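Local coordinates for ABC transporter, substrate binding protein (Polyamine) (Agrobacterium tumefaciens, PDB 4EUO), which binds gamma-aminobutanoic acid (GABA) in the periplasm and probably delivers it to an ABC transporter, as a solute-binding protein of the periplasmic binding protein clan, at residues Val56-Gly61 with Ala224-Val229; Glu74-Ser79 with Tyr94-Phe99; Ser79-Thr84 with Ala239-Ile244. All blocks are in the same frame, centred on the assembly; numbering follows the deposited sequence.

Contact 1 of 3, residues Val56-Gly61 with Ala224-Val229; sequences VVDVEG and AADSLV. With ABU (gamma-amino-butanoic acid), chain E.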
ATOM      1  N   VAL A  56      11.728  12.364  -1.309  1.00 10.62           N
ATOM      2  CA  VAL A  56      11.028  11.314  -2.041  1.00 10.42           C
ATOM      3  C   VAL A  56      10.078  10.706  -1.027  1.00 11.78           C
ATOM      4  O   VAL A  56      10.469  10.392   0.101  1.00 11.60           O
ATOM      5  CB  VAL A  56      11.977  10.257  -2.633  1.00 11.98           C
ATOM      6  CG1 VAL A  56      11.174   9.092  -3.242  1.00 12.61           C
ATOM      7  CG2 VAL A  56      12.889  10.883  -3.703  1.00 12.50           C
ATOM      8  N   VAL A  57       8.812  10.563  -1.434  1.00  9.74           N
ATOM      9  CA  VAL A  57       7.812   9.970  -0.555  1.00  8.34           C
ATOM     10  C   VAL A  57       7.163   8.769  -1.251  1.00  9.31           C
ATOM     11  O   VAL A  57       6.763   8.846  -2.409  1.00  9.39           O
ATOM     12  CB  VAL A  57       6.729  11.001  -0.169  1.00 10.11           C
ATOM     13  CG1 VAL A  57       5.777  10.452   0.902  1.00 10.36           C
ATOM     14  CG2 VAL A  57       7.335  12.323   0.346  1.00 10.87           C
ATOM     15  N   ASP A  58       7.022   7.693  -0.492  1.00  7.74           N
ATOM     16  CA  ASP A  58       6.258   6.550  -0.953  1.00  7.77           C
ATOM     17  C   ASP A  58       4.800   6.806  -0.506  1.00  8.67           C
ATOM     18  O   ASP A  58       4.505   6.944   0.689  1.00  9.20           O
ATOM     19  CB  ASP A  58       6.835   5.289  -0.315  1.00  8.84           C
ATOM     20  CG  ASP A  58       6.125   4.025  -0.717  1.00  8.88           C
ATOM     21  OD1 ASP A  58       4.888   3.975  -0.570  1.00 10.05           O
ATOM     22  OD2 ASP A  58       6.797   3.107  -1.193  1.00 10.04           O
ATOM     23  N   VAL A  59       3.909   6.892  -1.505  1.00  8.43           N
ATOM     24  CA  VAL A  59       2.500   7.209  -1.256  1.00  8.02           C
ATOM     25  C   VAL A  59       1.605   6.162  -1.895  1.00  8.50           C
ATOM     26  O   VAL A  59       2.042   5.385  -2.734  1.00  8.33           O
ATOM     27  CB  VAL A  59       2.139   8.619  -1.823  1.00  9.36           C
ATOM     28  CG1 VAL A  59       2.949   9.716  -1.152  1.00  9.48           C
ATOM     29  CG2 VAL A  59       2.304   8.664  -3.343  1.00  9.65           C
ATOM     30  N   GLU A  60       0.301   6.211  -1.569  1.00  7.65           N
ATOM     31  CA  GLU A  60      -0.655   5.357  -2.260  1.00  8.09           C
ATOM     32  C   GLU A  60      -0.887   5.874  -3.671  1.00  8.95           C
ATOM     33  O   GLU A  60      -0.930   7.105  -3.884  1.00  8.66           O
ATOM     34  CB  GLU A  60      -1.958   5.298  -1.456  1.00  9.09           C
ATOM     35  CG  GLU A  60      -1.760   4.443  -0.199  1.00  9.00           C
ATOM     36  CD  GLU A  60      -2.640   4.809   0.983  1.00 10.09           C
ATOM     37  OE1 GLU A  60      -2.950   6.000   1.187  1.00  8.85           O
ATOM     38  OE2 GLU A  60      -2.947   3.892   1.771  1.00 11.45           O
ATOM     39  N   GLY A  61      -1.090   4.960  -4.629  1.00  8.28           N
ATOM     40  CA  GLY A  61      -1.215   5.385  -6.024  1.00  8.46           C
ATOM     41  C   GLY A  61      -2.395   6.284  -6.329  1.00  9.82           C
ATOM     42  O   GLY A  61      -2.310   7.122  -7.246  1.00  9.37           O
ATOM     43  N   ALA A 224      -3.420  -3.164  -5.404  1.00  8.02           N
ATOM     44  CA  ALA A 224      -3.198  -1.742  -5.567  1.00  8.17           C
ATOM     45  C   ALA A 224      -1.691  -1.537  -5.657  1.00  9.11           C
ATOM     46  O   ALA A 224      -0.938  -2.514  -5.628  1.00  8.61           O
ATOM     47  CB  ALA A 224      -3.821  -0.941  -4.415  1.00  9.73           C
ATOM     48  N   ALA A 225      -1.243  -0.285  -5.819  1.00  8.56           N
ATOM     49  CA  ALA A 225       0.184  -0.046  -5.868  1.00  8.60           C
ATOM     50  C   ALA A 225       0.497   1.232  -5.166  1.00  8.00           C
ATOM     51  O   ALA A 225      -0.322   2.160  -5.142  1.00  8.88           O
ATOM     52  CB  ALA A 225       0.696   0.009  -7.315  1.00 10.94           C
ATOM     53  N   ASP A 226       1.704   1.302  -4.613  1.00  7.94           N
ATOM     54  CA  ASP A 226       2.227   2.564  -4.105  1.00  7.65           C
ATOM     55  C   ASP A 226       3.045   3.211  -5.212  1.00  8.36           C
ATOM     56  O   ASP A 226       3.467   2.547  -6.180  1.00  9.05           O
ATOM     57  CB  ASP A 226       3.088   2.378  -2.867  1.00  8.73           C
ATOM     58  CG  ASP A 226       2.295   2.302  -1.564  1.00  8.23           C
ATOM     59  OD1 ASP A 226       1.059   2.128  -1.613  1.00  8.98           O
ATOM     60  OD2 ASP A 226       2.920   2.463  -0.477  1.00  9.31           O
ATOM     61  N   SER A 227       3.350   4.496  -5.017  1.00  8.27           N
ATOM     62  CA  SER A 227       4.092   5.298  -5.961  1.00  8.21           C
ATOM     63  C   SER A 227       5.182   6.052  -5.247  1.00  9.88           C
ATOM     64  O   SER A 227       5.092   6.290  -4.040  1.00  9.31           O
ATOM     65  CB  SER A 227       3.166   6.333  -6.581  1.00 10.95           C
ATOM     66  OG  SER A 227       2.045   5.699  -7.175  1.00 10.70           O
ATOM     67  N   LEU A 228       6.181   6.492  -6.024  1.00  9.39           N
ATOM     68  CA  LEU A 228       7.203   7.428  -5.513  1.00  9.81           C
ATOM     69  C   LEU A 228       6.927   8.778  -6.132  1.00 10.98           C
ATOM     70  O   LEU A 228       6.676   8.891  -7.337  1.00 10.33           O
ATOM     71  CB  LEU A 228       8.618   6.986  -5.864  1.00  9.76           C
ATOM     72  CG  LEU A 228       9.015   5.639  -5.303  1.00 11.03           C
ATOM     73  CD1 LEU A 228      10.438   5.299  -5.698  1.00 12.18           C
ATOM     74  CD2 LEU A 228       8.867   5.572  -3.753  1.00 10.49           C
ATOM     75  N   VAL A 229       6.904   9.813  -5.257  1.00  9.57           N
ATOM     76  CA  VAL A 229       6.663  11.196  -5.640  1.00  9.25           C
ATOM     77  C   VAL A 229       7.668  12.105  -4.971  1.00  9.77           C
ATOM     78  O   VAL A 229       8.348  11.709  -4.018  1.00 10.13           O
ATOM     79  CB  VAL A 229       5.223  11.630  -5.306  1.00 10.57           C
ATOM     80  CG1 VAL A 229       4.216  10.753  -6.032  1.00 10.50           C
ATOM     81  CG2 VAL A 229       4.949  11.609  -3.798  1.00 11.34           C
TER
HETATM   82  N   ABU E 404       0.364   1.652   1.017  1.00 15.93           N
HETATM   83  CD  ABU E 404       0.913   0.310   1.250  1.00 11.32           C
HETATM   84  CB  ABU E 404       1.919   0.307   2.376  1.00 11.35           C
HETATM   85  CG  ABU E 404       2.465  -1.069   2.549  1.00 11.20           C
HETATM   86  C   ABU E 404       3.390  -1.263   3.732  1.00  9.76           C
HETATM   87  O   ABU E 404       3.607  -2.510   4.143  1.00  9.30           O
HETATM   88  OXT ABU E 404       3.875  -0.266   4.431  1.00  9.40           O

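Contact 2 of 3, residues Glu74-Ser79 with Tyr94-Phe99; sequences EKLDFS and YSVGSF. With ABU (gamma-amino-butanoic acid), chain E.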
ATOM      1  N   GLU A  74       6.358  17.844  -7.559  1.00 12.49           N
ATOM      2  CA  GLU A  74       7.178  18.228  -8.691  1.00 13.56           C
ATOM      3  C   GLU A  74       6.843  17.290  -9.821  1.00 16.94           C
ATOM      4  O   GLU A  74       6.628  16.077  -9.604  1.00 14.77           O
ATOM      5  CB  GLU A  74       8.650  17.996  -8.371  1.00 14.23           C
ATOM      6  CG  GLU A  74       9.225  18.910  -7.296  1.00 14.81           C
ATOM      7  CD  GLU A  74       9.372  20.379  -7.644  1.00 18.13           C
ATOM      8  OE1 GLU A  74       9.190  20.754  -8.825  1.00 18.26           O
ATOM      9  OE2 GLU A  74       9.620  21.164  -6.701  1.00 17.11           O
ATOM     10  N   LYS A  75       6.868  17.811 -11.071  1.00 15.84           N
ATOM     11  CA  LYS A  75       6.731  16.936 -12.216  1.00 14.95           C
ATOM     12  C   LYS A  75       8.012  16.122 -12.232  1.00 15.57           C
ATOM     13  O   LYS A  75       9.106  16.643 -11.941  1.00 17.24           O
ATOM     14  CB  LYS A  75       6.615  17.756 -13.519  1.00 17.43           C
ATOM     15  CG  LYS A  75       5.198  18.224 -13.788  1.00 24.63           C
ATOM     16  CD  LYS A  75       5.062  18.913 -15.141  1.00 32.50           C
ATOM     17  CE  LYS A  75       3.673  19.451 -15.384  1.00 50.15           C
ATOM     18  NZ  LYS A  75       2.721  18.379 -15.779  1.00 63.81           N
ATOM     19  N   LEU A  76       7.908  14.822 -12.516  1.00 14.27           N
ATOM     20  CA  LEU A  76       9.114  14.008 -12.533  1.00 13.08           C
ATOM     21  C   LEU A  76       9.964  14.284 -13.787  1.00 16.88           C
ATOM     22  O   LEU A  76       9.418  14.590 -14.855  1.00 17.55           O
ATOM     23  CB  LEU A  76       8.800  12.503 -12.434  1.00 13.42           C
ATOM     24  CG  LEU A  76       8.156  12.025 -11.119  1.00 15.47           C
ATOM     25  CD1 LEU A  76       8.139  10.511 -11.086  1.00 15.55           C
ATOM     26  CD2 LEU A  76       8.890  12.543  -9.872  1.00 15.77           C
ATOM     27  N   ASP A  77      11.272  14.129 -13.650  1.00 15.63           N
ATOM     28  CA  ASP A  77      12.190  14.358 -14.780  1.00 17.27           C
ATOM     29  C   ASP A  77      12.382  13.024 -15.498  1.00 18.32           C
ATOM     30  O   ASP A  77      13.186  12.190 -15.073  1.00 16.92           O
ATOM     31  CB  ASP A  77      13.536  14.914 -14.291  1.00 18.61           C
ATOM     32  CG  ASP A  77      14.494  15.296 -15.405  1.00 23.40           C
ATOM     33  OD1 ASP A  77      14.222  14.935 -16.572  1.00 24.81           O
ATOM     34  OD2 ASP A  77      15.533  15.918 -15.101  1.00 26.26           O
ATOM     35  N   PHE A  78      11.627  12.823 -16.588  1.00 16.92           N
ATOM     36  CA  PHE A  78      11.729  11.601 -17.371  1.00 16.50           C
ATOM     37  C   PHE A  78      12.935  11.547 -18.330  1.00 22.01           C
ATOM     38  O   PHE A  78      13.098  10.564 -19.053  1.00 22.51           O
ATOM     39  CB  PHE A  78      10.407  11.218 -18.029  1.00 17.58           C
ATOM     40  CG  PHE A  78       9.376  10.769 -17.018  1.00 17.05           C
ATOM     41  CD1 PHE A  78       9.464   9.515 -16.426  1.00 19.53           C
ATOM     42  CD2 PHE A  78       8.318  11.595 -16.670  1.00 19.00           C
ATOM     43  CE1 PHE A  78       8.511   9.099 -15.483  1.00 19.54           C
ATOM     44  CE2 PHE A  78       7.352  11.173 -15.744  1.00 20.09           C
ATOM     45  CZ  PHE A  78       7.455   9.922 -15.170  1.00 17.91           C
ATOM     46  N   SER A  79      13.820  12.544 -18.260  1.00 22.17           N
ATOM     47  CA  SER A  79      15.086  12.466 -18.996  1.00 21.87           C
ATOM     48  C   SER A  79      16.085  11.734 -18.078  1.00 26.73           C
ATOM     49  O   SER A  79      17.119  11.250 -18.533  1.00 29.28           O
ATOM     50  CB  SER A  79      15.596  13.856 -19.385  1.00 23.65           C
ATOM     51  OG  SER A  79      16.201  14.540 -18.298  1.00 32.95           O
ATOM     52  N   TYR A  94       3.696  13.001 -12.553  1.00 13.78           N
ATOM     53  CA  TYR A  94       4.164  13.286 -11.195  1.00 12.11           C
ATOM     54  C   TYR A  94       4.570  12.054 -10.385  1.00 12.18           C
ATOM     55  O   TYR A  94       4.879  12.191  -9.196  1.00 12.35           O
ATOM     56  CB  TYR A  94       3.055  14.009 -10.422  1.00 13.40           C
ATOM     57  CG  TYR A  94       2.641  15.320 -11.050  1.00 15.12           C
ATOM     58  CD1 TYR A  94       3.284  16.510 -10.710  1.00 15.69           C
ATOM     59  CD2 TYR A  94       1.605  15.377 -11.979  1.00 16.55           C
ATOM     60  CE1 TYR A  94       2.890  17.731 -11.260  1.00 16.31           C
ATOM     61  CE2 TYR A  94       1.217  16.592 -12.558  1.00 18.44           C
ATOM     62  CZ  TYR A  94       1.854  17.765 -12.175  1.00 23.16           C
ATOM     63  OH  TYR A  94       1.492  18.980 -12.715  1.00 22.43           O
ATOM     64  N   SER A  95       4.508  10.857 -10.961  1.00 11.74           N
ATOM     65  CA  SER A  95       4.725   9.660 -10.147  1.00 11.46           C
ATOM     66  C   SER A  95       5.093   8.450 -10.966  1.00 11.41           C
ATOM     67  O   SER A  95       4.797   8.384 -12.170  1.00 12.41           O
ATOM     68  CB  SER A  95       3.428   9.343  -9.389  1.00 11.95           C
ATOM     69  OG  SER A  95       2.361   9.023 -10.283  1.00 12.33           O
ATOM     70  N   VAL A  96       5.728   7.490 -10.325  1.00  9.93           N
ATOM     71  CA  VAL A  96       5.974   6.177 -10.885  1.00 10.63           C
ATOM     72  C   VAL A  96       5.663   5.174  -9.773  1.00 11.18           C
ATOM     73  O   VAL A  96       5.667   5.528  -8.576  1.00 10.31           O
ATOM     74  CB  VAL A  96       7.399   5.981 -11.422  1.00 13.20           C
ATOM     75  CG1 VAL A  96       7.668   6.910 -12.623  1.00 13.05           C
ATOM     76  CG2 VAL A  96       8.437   6.166 -10.332  1.00 13.32           C
ATOM     77  N   GLY A  97       5.464   3.926 -10.140  1.00 10.39           N
ATOM     78  CA  GLY A  97       5.199   2.915  -9.129  1.00  9.30           C
ATOM     79  C   GLY A  97       6.382   2.636  -8.225  1.00 10.26           C
ATOM     80  O   GLY A  97       7.535   2.719  -8.647  1.00 10.57           O
ATOM     81  N   SER A  98       6.101   2.319  -6.961  1.00  9.03           N
ATOM     82  CA  SER A  98       7.058   1.945  -5.935  1.00  8.58           C
ATOM     83  C   SER A  98       7.038   0.426  -5.723  1.00 10.10           C
ATOM     84  O   SER A  98       8.086  -0.223  -5.648  1.00  9.69           O
ATOM     85  CB  SER A  98       6.713   2.659  -4.628  1.00  9.18           C
ATOM     86  OG  SER A  98       7.667   2.284  -3.640  1.00 10.30           O
ATOM     87  N   PHE A  99       5.827  -0.144  -5.581  1.00  8.44           N
ATOM     88  CA  PHE A  99       5.636  -1.575  -5.432  1.00  8.27           C
ATOM     89  C   PHE A  99       4.169  -1.893  -5.609  1.00  9.57           C
ATOM     90  O   PHE A  99       3.324  -0.984  -5.466  1.00  9.31           O
ATOM     91  CB  PHE A  99       6.141  -2.140  -4.089  1.00  8.88           C
ATOM     92  CG  PHE A  99       5.470  -1.573  -2.855  1.00  8.17           C
ATOM     93  CD1 PHE A  99       4.354  -2.196  -2.296  1.00  9.52           C
ATOM     94  CD2 PHE A  99       5.969  -0.443  -2.240  1.00  9.23           C
ATOM     95  CE1 PHE A  99       3.747  -1.683  -1.142  1.00  9.44           C
ATOM     96  CE2 PHE A  99       5.371   0.076  -1.092  1.00  9.25           C
ATOM     97  CZ  PHE A  99       4.264  -0.551  -0.550  1.00  9.37           C
TER
HETATM   98  N   ABU E 404       0.364   1.652   1.017  1.00 15.93           N
HETATM   99  CD  ABU E 404       0.913   0.310   1.250  1.00 11.32           C
HETATM  100  CB  ABU E 404       1.919   0.307   2.376  1.00 11.35           C
HETATM  101  CG  ABU E 404       2.465  -1.069   2.549  1.00 11.20           C
HETATM  102  C   ABU E 404       3.390  -1.263   3.732  1.00  9.76           C
HETATM  103  O   ABU E 404       3.607  -2.510   4.143  1.00  9.30           O
HETATM  104  OXT ABU E 404       3.875  -0.266   4.431  1.00  9.40           O
HETATM  105  O   HOH W   1       6.325  14.038  -7.808  1.00 12.02           O

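Contact 3 of 3, residues Ser79-Thr84 with Ala239-Ile244; sequences SVIDKT and AAMKFI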
ATOM      1  N   SER A  79      13.820  12.544 -18.260  1.00 22.17           N
ATOM      2  CA  SER A  79      15.086  12.466 -18.996  1.00 21.87           C
ATOM      3  C   SER A  79      16.085  11.734 -18.078  1.00 26.73           C
ATOM      4  O   SER A  79      17.119  11.250 -18.533  1.00 29.28           O
ATOM      5  CB  SER A  79      15.596  13.856 -19.385  1.00 23.65           C
ATOM      6  OG  SER A  79      16.201  14.540 -18.298  1.00 32.95           O
ATOM      7  N   VAL A  80      15.748  11.642 -16.762  1.00 20.33           N
ATOM      8  CA  VAL A  80      16.555  10.965 -15.763  1.00 18.09           C
ATOM      9  C   VAL A  80      15.889   9.611 -15.420  1.00 20.12           C
ATOM     10  O   VAL A  80      16.574   8.592 -15.361  1.00 19.75           O
ATOM     11  CB  VAL A  80      16.742  11.861 -14.512  1.00 20.46           C
ATOM     12  CG1 VAL A  80      17.409  11.097 -13.378  1.00 18.74           C
ATOM     13  CG2 VAL A  80      17.559  13.112 -14.865  1.00 20.25           C
ATOM     14  N   ILE A  81      14.576   9.625 -15.124  1.00 16.30           N
ATOM     15  CA  ILE A  81      13.844   8.394 -14.826  1.00 15.68           C
ATOM     16  C   ILE A  81      13.450   7.803 -16.193  1.00 18.68           C
ATOM     17  O   ILE A  81      12.710   8.429 -16.953  1.00 20.06           O
ATOM     18  CB  ILE A  81      12.622   8.698 -13.920  1.00 16.68           C
ATOM     19  CG1 ILE A  81      13.060   9.281 -12.551  1.00 15.62           C
ATOM     20  CG2 ILE A  81      11.755   7.434 -13.721  1.00 18.31           C
ATOM     21  CD1 ILE A  81      12.027  10.185 -11.930  1.00 16.21           C
ATOM     22  N   ASP A  82      13.891   6.601 -16.442  1.00 17.17           N
ATOM     23  CA  ASP A  82      13.612   5.899 -17.692  1.00 17.45           C
ATOM     24  C   ASP A  82      12.355   5.081 -17.520  1.00 18.39           C
ATOM     25  O   ASP A  82      12.391   4.041 -16.875  1.00 18.75           O
ATOM     26  CB  ASP A  82      14.818   5.019 -18.072  1.00 19.67           C
ATOM     27  CG  ASP A  82      14.609   4.168 -19.324  1.00 26.20           C
ATOM     28  OD1 ASP A  82      13.623   4.416 -20.056  1.00 24.41           O
ATOM     29  OD2 ASP A  82      15.416   3.243 -19.549  1.00 36.56           O
ATOM     30  N   LYS A  83      11.260   5.541 -18.111  1.00 16.97           N
ATOM     31  CA  LYS A  83       9.983   4.854 -17.969  0.50 16.34           C
ATOM     32  C   LYS A  83       9.881   3.573 -18.798  1.00 19.32           C
ATOM     33  O   LYS A  83       8.899   2.845 -18.667  1.00 17.41           O
ATOM     34  CB  LYS A  83       8.793   5.804 -18.231  0.50 20.25           C
ATOM     35  CG  LYS A  83       8.704   6.349 -19.662  0.50 35.01           C
ATOM     36  CD  LYS A  83       7.419   7.140 -19.926  0.50 41.42           C
ATOM     37  CE  LYS A  83       7.432   8.554 -19.389  0.50 44.83           C
ATOM     38  NZ  LYS A  83       6.280   9.349 -19.894  0.50 50.08           N
ATOM     39  N   THR A  84      10.881   3.300 -19.652  1.00 16.78           N
ATOM     40  CA  THR A  84      10.813   2.111 -20.524  1.00 17.20           C
ATOM     41  C   THR A  84      10.690   0.770 -19.860  1.00 19.93           C
ATOM     42  O   THR A  84      10.160  -0.133 -20.483  1.00 18.92           O
ATOM     43  CB  THR A  84      11.839   2.122 -21.660  1.00 22.83           C
ATOM     44  OG1 THR A  84      13.133   1.897 -21.144  1.00 22.23           O
ATOM     45  CG2 THR A  84      11.785   3.398 -22.505  1.00 25.13           C
ATOM     46  N   ALA A 239      18.592  15.241  -6.965  1.00 15.75           N
ATOM     47  CA  ALA A 239      18.927  14.051  -6.196  1.00 14.75           C
ATOM     48  C   ALA A 239      17.680  13.156  -6.036  1.00 15.77           C
ATOM     49  O   ALA A 239      17.799  11.934  -6.121  1.00 15.75           O
ATOM     50  CB  ALA A 239      19.478  14.430  -4.828  1.00 16.05           C
ATOM     51  N   ALA A 240      16.493  13.779  -5.872  1.00 14.06           N
ATOM     52  CA  ALA A 240      15.229  13.036  -5.722  1.00 14.24           C
ATOM     53  C   ALA A 240      14.925  12.254  -6.991  1.00 16.33           C
ATOM     54  O   ALA A 240      14.541  11.069  -6.915  1.00 14.93           O
ATOM     55  CB  ALA A 240      14.103  14.001  -5.407  1.00 14.67           C
ATOM     56  N   MET A 241      15.133  12.884  -8.163  1.00 14.53           N
ATOM     57  CA  MET A 241      14.897  12.203  -9.428  1.00 13.51           C
ATOM     58  C   MET A 241      15.857  11.044  -9.614  1.00 16.54           C
ATOM     59  O   MET A 241      15.435   9.967 -10.064  1.00 15.42           O
ATOM     60  CB  MET A 241      14.989  13.179 -10.620  1.00 14.62           C
ATOM     61  CG  MET A 241      14.080  14.363 -10.529  1.00 14.81           C
ATOM     62  SD  MET A 241      12.328  13.884 -10.368  1.00 15.94           S
ATOM     63  CE  MET A 241      11.657  15.450  -9.758  1.00 14.98           C
ATOM     64  N   LYS A 242      17.132  11.214  -9.216  1.00 15.75           N
ATOM     65  CA  LYS A 242      18.105  10.131  -9.285  1.00 15.55           C
ATOM     66  C   LYS A 242      17.738   8.994  -8.346  1.00 16.84           C
ATOM     67  O   LYS A 242      17.945   7.809  -8.664  1.00 15.60           O
ATOM     68  CB  LYS A 242      19.529  10.647  -8.984  1.00 17.06           C
ATOM     69  CG  LYS A 242      20.097  11.532 -10.089  1.00 23.76           C
ATOM     70  CD  LYS A 242      21.456  12.081  -9.674  1.00 31.75           C
ATOM     71  CE  LYS A 242      21.999  13.049 -10.695  1.00 41.98           C
ATOM     72  NZ  LYS A 242      23.250  13.689 -10.215  1.00 54.88           N
ATOM     73  N   PHE A 243      17.168   9.343  -7.167  1.00 14.47           N
ATOM     74  CA  PHE A 243      16.790   8.314  -6.216  1.00 12.59           C
ATOM     75  C   PHE A 243      15.631   7.489  -6.781  1.00 12.03           C
ATOM     76  O   PHE A 243      15.667   6.250  -6.670  1.00 13.71           O
ATOM     77  CB  PHE A 243      16.403   8.951  -4.869  1.00 14.05           C
ATOM     78  CG  PHE A 243      16.027   7.915  -3.831  1.00 13.52           C
ATOM     79  CD1 PHE A 243      16.996   7.298  -3.058  1.00 15.66           C
ATOM     80  CD2 PHE A 243      14.710   7.484  -3.701  1.00 14.18           C
ATOM     81  CE1 PHE A 243      16.656   6.317  -2.120  1.00 16.62           C
ATOM     82  CE2 PHE A 243      14.367   6.504  -2.762  1.00 17.06           C
ATOM     83  CZ  PHE A 243      15.338   5.901  -2.003  1.00 16.22           C
ATOM     84  N   ILE A 244      14.657   8.158  -7.408  1.00 12.49           N
ATOM     85  CA  ILE A 244      13.519   7.432  -7.984  1.00 11.22           C
ATOM     86  C   ILE A 244      14.002   6.531  -9.127  1.00 14.38           C
ATOM     87  O   ILE A 244      13.599   5.361  -9.214  1.00 13.15           O
ATOM     88  CB  ILE A 244      12.415   8.389  -8.402  1.00 12.03           C
ATOM     89  CG1 ILE A 244      11.787   9.040  -7.142  1.00 12.22           C
ATOM     90  CG2 ILE A 244      11.362   7.664  -9.250  1.00 13.18           C
ATOM     91  CD1 ILE A 244      10.704  10.037  -7.431  1.00 13.19           C
TER

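Contact 1 of 3, residues Val56-Gly61 with Ala224-Val229
Ala225 O accepts a hydrogen bond from Gly61 N at 2.9 Å, just where strand 56-60 passes into helix 61-67; glycine, with no side chain, can sit this close to the neighbouring strand. Asp226 comes next, opposite Glu60 in a non-hydrogen-bonded antiparallel pair. Its CG lies anti to the carbonyl carbon (chi1 -84°), and the carboxylate grips the ligand ammonium through OD1, 2.8 Å from ABU N, and more weakly through OD2. That OD2 also stands 2.5 Å from Asp58 OD1, the two side chains crossing at about a right angle. Glu60 runs beside Asp226 in the same direction, its carboxylate held by Tyr40 and Tyr135. Ser227 and Val59 exchange both backbone bonds, Ser227 N reaching Val59 O at 2.8 Å. Leu228 lays one methyl, CD2, 4.0 Å from Asp58 CB, an apolar neighbour on the face that carries this acid. Val229 shares a second pair of backbone bonds with Val57, while its CG2 packs on Val59 CG1 at 3.8 Å; these valines and Ser227 line the other face. The buried acids would suit a cationic amine, and the ammonium, with Trp8 NE1 and Ser98 OG bonding to Asp58, probably stabilises negative charge on the cluster.

Contact 2 of 3, residues Glu74-Ser79 with Tyr94-Phe99
Leu76 and Phe78 close on Val96 from the loop side, and here the packing is tight. Leu76 has its CG anti to the carbonyl carbon (chi1 -65°), against the backbone carbonyl of Tyr94; beyond it CD1 settles 3.6 Å from Ser95 CA and also meets Val96 CG1. A branched leucine suits this place because one methyl can lie against both the Ser95 backbone and the Val96 side chain. Phe78 and Val96 approach tip to tip, with Phe78 CE1 3.7 Å from Val96 CG1, so that the methyl lies at the ring edge, near its plane. Helix 237-247 adds Met241 and Ile244 to the same apolar patch.

Toward solvent the contact becomes looser and more polar. The Tyr94 ring takes Lys75 CG at 3.5 Å from its CE1, and the lysine chain crosses the tyrosine obliquely, bringing CE and NZ to the phenol oxygen. Its last torsion (chi4 -78°) turns NZ back toward Tyr94 OH, giving a weak hydrogen bond of 3.4 Å; NZ also makes a long, weak ion pair with Asp93. Deeper in, a water lies 2.7 Å from both Glu74 O and Tyr94 O, two backbone carbonyls that could not bond to each other.

At the far end of 94-99, the Phe99 ring presents its edge to the ligand, with CZ 3.6 Å from ABU CG. A segment that leaves an outer loop and continues as strand 96-107 into the ligand pocket, paired antiparallel with strand 215-229, is consistent with the two-stranded hinge of class D periplasmic binding proteins.

Contact 3 of 3, residues Ser79-Thr84 with Ala239-Ile244
Ile81 places its CG1 anti to the carbonyl carbon (chi1 -62°), and an extended chi2 of 152° carries CD1 onward to Ile244. The two isoleucines cross at a slant, CD1 of Ile81 resting 3.7 Å from CG2 of Ile244. Met241 takes the opposite course: its chain bends at chi2 (-58°), leading SD away from the direction in which CB sets out, yet SD stays 4.0 Å from Ile81 CD1. The flexible methionine side chain also touches Leu76 and Asp77 of the same loop. Closest of all to the helix backbone is Ile81 CG1, 3.5 Å from Met241 O, a plain apolar approach to a carbonyl.

Met241 and Ile244 are three residues apart in helix 237-247, so one turn of the helix presents both to the loop. This helix follows strand 215-229 in the chain and packs on the sheet of one lobe of the periplasmic binding protein fold, where Ala240, Phe243 and Ile244 meet Val56; small Ala240 brings the helix close to that strand. Ile244 thus meets both Val56 and the loop, whereas Phe243 points away from the loop, and its ring meets those of Phe5 and Phe24.

Nearer to solvent, Val80 adds a lighter touch: its CG1 lies 4.2 Å from Met241 CB and 4.3 Å from CG of Lys242, whose aliphatic stem serves the contact. Beyond Ile81 the loop turns away from helix 237-247 and makes an Asx turn. Asp82 OD1 accepts from Thr84 OG1 at 2.8 Å on its syn side and from Thr84 N at 3.0 Å, this second donor standing above the carboxylate plane.

Contact 1 pairs two strands of the sheet and holds Asp226, whose OD1 is 2.8 Å from ABU N. Contact 2, its centre about 10 Å from that of contact 1, reaches the same pocket through strand 96-107: Ser98 N is 2.8 Å from Asp226 O, joining the two strands beside the ligand site. Contact 3 is farther out, about 15 Å from contact 1 between centres, and has no ligand-pocket residue. Helix 237-247 nevertheless joins it to both others, for Val56 CG2 packs 3.6 Å from Ala240 O, and Ile244 CG2 comes within 3.5 Å of Val96 CG2. Contacts 2 and 3 share Ser79, and their centres are about 7 Å apart.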